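Local coordinates for protein ketosynthase (Streptomyces sp. MSC090213JE08, PDB 6KXD) that probably catalyses the decarboxylative condensation of a fatty acyl-ACP with malonyl-ACP, extending the chain in a highly reducing type II polyketide synthase, at residues 16-20 against 21-25; 338-341 against 342-346. All blocks are in the same frame, centred on the assembly; numbering follows the deposited sequence.

Contact 1 (16-20 against 21-25)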
loop_
_atom_site.group_PDB
_atom_site.type_symbol
_atom_site.label_atom_id
_atom_site.label_comp_id
_atom_site.label_asym_id
_atom_site.label_seq_id
_atom_site.Cartn_x
_atom_site.Cartn_y
_atom_site.Cartn_z
ATOM N N GLY A 16 11.689 -0.469 15.830
ATOM C CA GLY A 16 11.321 -1.793 16.149
ATOM C C GLY A 16 11.726 -2.706 15.016
ATOM O O GLY A 16 11.429 -2.395 13.873
ATOM N N VAL A 17 12.334 -3.845 15.354
ATOM C CA VAL A 17 12.945 -4.754 14.369
ATOM C C VAL A 17 12.679 -6.208 14.755
ATOM O O VAL A 17 13.043 -6.634 15.864
ATOM C CB VAL A 17 14.467 -4.534 14.250
ATOM C CG1 VAL A 17 15.062 -5.515 13.234
ATOM C CG2 VAL A 17 14.837 -3.105 13.915
ATOM N N ILE A 18 12.111 -6.952 13.804
ATOM C CA ILE A 18 12.000 -8.374 13.733
ATOM C C ILE A 18 12.685 -8.784 12.440
ATOM O O ILE A 18 12.144 -8.531 11.388
ATOM C CB ILE A 18 10.545 -8.859 13.667
ATOM C CG1 ILE A 18 9.699 -8.440 14.872
ATOM C CG2 ILE A 18 10.521 -10.357 13.463
ATOM C CD1 ILE A 18 9.883 -9.324 16.070
ATOM N N SER A 19 13.847 -9.425 12.511
ATOM C CA SER A 19 14.596 -9.681 11.283
ATOM C C SER A 19 15.325 -11.012 11.402
ATOM O O SER A 19 15.500 -11.547 12.509
ATOM C CB SER A 19 15.566 -8.554 10.993
ATOM O OG SER A 19 16.832 -8.798 11.581
ATOM N N SER A 20 15.788 -11.465 10.238
ATOM C CA SER A 20 16.508 -12.699 10.072
ATOM C C SER A 20 17.893 -12.607 10.725
ATOM O O SER A 20 18.487 -13.647 10.880
ATOM C CB SER A 20 16.593 -13.080 8.605
ATOM O OG SER A 20 17.346 -12.112 7.902
ATOM N N ILE A 21 18.381 -11.399 11.074
ATOM C CA ILE A 21 19.694 -11.190 11.676
ATOM C C ILE A 21 19.585 -10.570 13.071
ATOM O O ILE A 21 20.599 -10.041 13.602
ATOM C CB ILE A 21 20.629 -10.353 10.781
ATOM C CG1 ILE A 21 20.239 -8.872 10.699
ATOM C CG2 ILE A 21 20.728 -11.004 9.411
ATOM C CD1 ILE A 21 21.242 -8.010 9.999
ATOM N N GLY A 22 18.394 -10.611 13.675
ATOM C CA GLY A 22 18.231 -10.020 14.982
ATOM C C GLY A 22 16.882 -9.352 15.192
ATOM O O GLY A 22 16.290 -8.784 14.272
ATOM N N THR A 23 16.429 -9.418 16.441
ATOM C CA THR A 23 15.138 -8.911 16.922
ATOM C C THR A 23 15.429 -7.866 17.995
ATOM O O THR A 23 16.150 -8.138 18.947
ATOM C CB THR A 23 14.282 -10.071 17.440
ATOM O OG1 THR A 23 13.915 -10.903 16.340
ATOM C CG2 THR A 23 13.037 -9.597 18.157
ATOM N N GLY A 24 14.907 -6.657 17.805
ATOM C CA GLY A 24 15.196 -5.513 18.626
ATOM C C GLY A 24 16.376 -4.730 18.098
ATOM O O GLY A 24 17.191 -5.279 17.375
ATOM N N VAL A 25 16.420 -3.445 18.460
ATOM C CA VAL A 25 17.368 -2.483 17.961
ATOM C C VAL A 25 18.797 -2.955 18.285
ATOM O O VAL A 25 19.724 -2.748 17.469
ATOM C CB VAL A 25 17.071 -1.066 18.506
ATOM C CG1 VAL A 25 17.274 -0.935 20.008
ATOM C CG2 VAL A 25 17.888 -0.009 17.790
HETATM O O HOH W 1 15.633 -12.346 14.963
#
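S19 and G22 close a type I beta turn, with S20 and I21 at its corners, and the hydroxyl of S19 does much of the holding. S19 OG gives its proton to G22 O at 2.7 Å, arriving in the carbonyl plane on a lone pair. The same oxygen accepts the amide of I21, with I21 N 3.1 Å from S19 OG and the N-H angle at 151°. An alanine at S19 would remove both bonds and is likely to leave the I21 amide and the G22 carbonyl without this shared mate, making the turn less firmly fixed.

Backbone bonds add to this grip. The turn bond from G22 N to S19 O is long, 3.3 Å, and comes from above the carbonyl plane. Farther along, G24 N donates to V17 O at 2.7 Å in a nearly straight bond (168°). A water bridges the two arms, donating to S19 O at 2.6 Å and lying equally close to T23 OG1.

Side-chain packing is modest. I18 and T23 lie alongside each other, methyls I18 CD1 and T23 CG2 meeting at 3.8 Å. V17 holds CG1 anti to its own amide nitrogen (chi1 179°), resting that methyl 3.6 Å from G22 O. A CB at G22 or G24 would collide with the preceding carbonyl oxygen at these backbone angles, which alone calls for glycine.

The hairpin is built into the main sheet, where G16 and I18 bond to strand 234-242. I18 and T23 both press on M88 of helix 77-93, whereas V17 packs on Y28 of helix 24-34 and on helix 341-355.

Contact 2 (338-341 against 342-346)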
loop_
_atom_site.group_PDB
_atom_site.type_symbol
_atom_site.label_atom_id
_atom_site.label_comp_id
_atom_site.label_asym_id
_atom_site.label_seq_id
_atom_site.Cartn_x
_atom_site.Cartn_y
_atom_site.Cartn_z
ATOM N N MET A 338 11.169 -8.321 1.299
ATOM C CA MET A 338 9.956 -7.914 0.611
ATOM C C MET A 338 9.481 -6.573 1.206
ATOM O O MET A 338 10.237 -5.565 1.238
ATOM C CB MET A 338 8.932 -9.048 0.710
ATOM C CG MET A 338 9.419 -10.371 0.128
ATOM S SD MET A 338 10.156 -10.155 -1.550
ATOM C CE MET A 338 10.828 -11.808 -1.758
ATOM N N GLY A 339 8.257 -6.520 1.716
ATOM C CA GLY A 339 7.709 -5.256 2.171
ATOM C C GLY A 339 8.491 -4.693 3.333
ATOM O O GLY A 339 8.537 -3.475 3.532
ATOM N N ALA A 340 9.203 -5.571 4.046
ATOM C CA ALA A 340 10.007 -5.093 5.158
ATOM C C ALA A 340 11.343 -4.510 4.686
ATOM O O ALA A 340 12.061 -3.877 5.471
ATOM C CB ALA A 340 10.231 -6.217 6.121
ATOM N N ALA A 341 11.710 -4.769 3.431
ATOM C CA ALA A 341 13.087 -4.595 3.038
ATOM C C ALA A 341 13.519 -3.156 3.237
ATOM O O ALA A 341 14.492 -2.929 3.926
ATOM C CB ALA A 341 13.341 -5.078 1.647
ATOM N N SER A 342 12.774 -2.187 2.689
ATOM C CA SER A 342 13.213 -0.828 2.755
ATOM C C SER A 342 13.048 -0.264 4.170
ATOM O O SER A 342 13.721 0.673 4.507
ATOM C CB SER A 342 12.529 0.056 1.694
ATOM O OG SER A 342 11.120 -0.108 1.673
ATOM N N ALA A 343 12.133 -0.831 4.978
ATOM C CA ALA A 343 11.935 -0.377 6.325
ATOM C C ALA A 343 13.133 -0.809 7.190
ATOM O O ALA A 343 13.687 0.021 7.917
ATOM C CB ALA A 343 10.655 -0.908 6.890
ATOM N N LEU A 344 13.506 -2.079 7.043
ATOM C CA LEU A 344 14.732 -2.643 7.688
ATOM C C LEU A 344 15.974 -1.916 7.173
ATOM O O LEU A 344 16.806 -1.536 7.962
ATOM C CB LEU A 344 14.801 -4.152 7.481
ATOM C CG LEU A 344 13.773 -4.938 8.292
ATOM C CD1 LEU A 344 13.691 -6.395 7.865
ATOM C CD2 LEU A 344 14.019 -4.785 9.797
ATOM N N GLY A 345 16.015 -1.566 5.885
ATOM C CA GLY A 345 17.082 -0.687 5.361
ATOM C C GLY A 345 17.102 0.681 6.001
ATOM O O GLY A 345 18.186 1.224 6.374
ATOM N N ALA A 346 15.924 1.312 6.112
ATOM C CA ALA A 346 15.825 2.596 6.755
ATOM C C ALA A 346 16.392 2.542 8.181
ATOM O O ALA A 346 17.034 3.498 8.626
ATOM C CB ALA A 346 14.382 3.075 6.777
#
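L344 N donates to A340 O at 2.8 Å in an almost perfectly straight bond, with an N-H angle of 174°. One residue on, G345 N reaches A341 O, again at 2.8 Å. These two i to i+4 bonds establish the first turn of helix 341-355, and A346 N continues the series by bonding to S342 O. Ahead of them, A341 N bonds to M338 O at 2.8 Å, a tighter i to i+3 step that folds the incoming loop into the helix.

The hydroxyl of S342 is bonded outside the turn. Lying between its own backbone nitrogen and carbonyl carbon (chi1 49°), it donates to the carbonyl of C170 and accepts the amide of N174, tying this helix start to that of helix 172-185. S342 O is also met by the side-chain amide of N390, and G339 N by the carboxylate of D198.

Side-chain packing within the turn centres on L344. Its CB sits 3.4 Å from A340 O. CG stands beside the backbone nitrogen of L344, anti to the carbonyl carbon (chi1 -71°), which holds it 3.5 Å from A340 O. From there CD1 runs back along the helix to touch A340 CB at 3.9 Å, methyl against methyl. The other residues of the turn are small: A341 fits against K331 and H336, and A343 brings its CB to 3.6 Å from A340 O.

The arrangement is a glycine- and alanine-rich loop entering a buried helix just after the Gly-His-Ser sequence of a ketosynthase. Its bonds to C170 and N174, and the nearness of H336, are consistent with the Cys-His-His centre of elongating ketosynthases, a branch of the thiolase superfamily.

How the contacts relate
The two contacts lie far apart in sequence, contact 1 near the start of the chain and contact 2 in its last quarter, yet their centres are only about 12 Å apart. They touch through L344: its CD2 packs on V17 CG1 at 3.7 Å, and its CD1 comes to 4.2 Å from S19 CB. The hairpin at the end of strand 10-19 therefore lies against the first turn of helix 341-355. Y28 of helix 24-34 bridges them as well, packing on S19 while its hydroxyl bonds to L344 O. Both are buried, contact 2 almost at the centre of the chain and contact 1 about 11 Å from it, and together they join the N-terminal and C-terminal ketosynthase sequence regions.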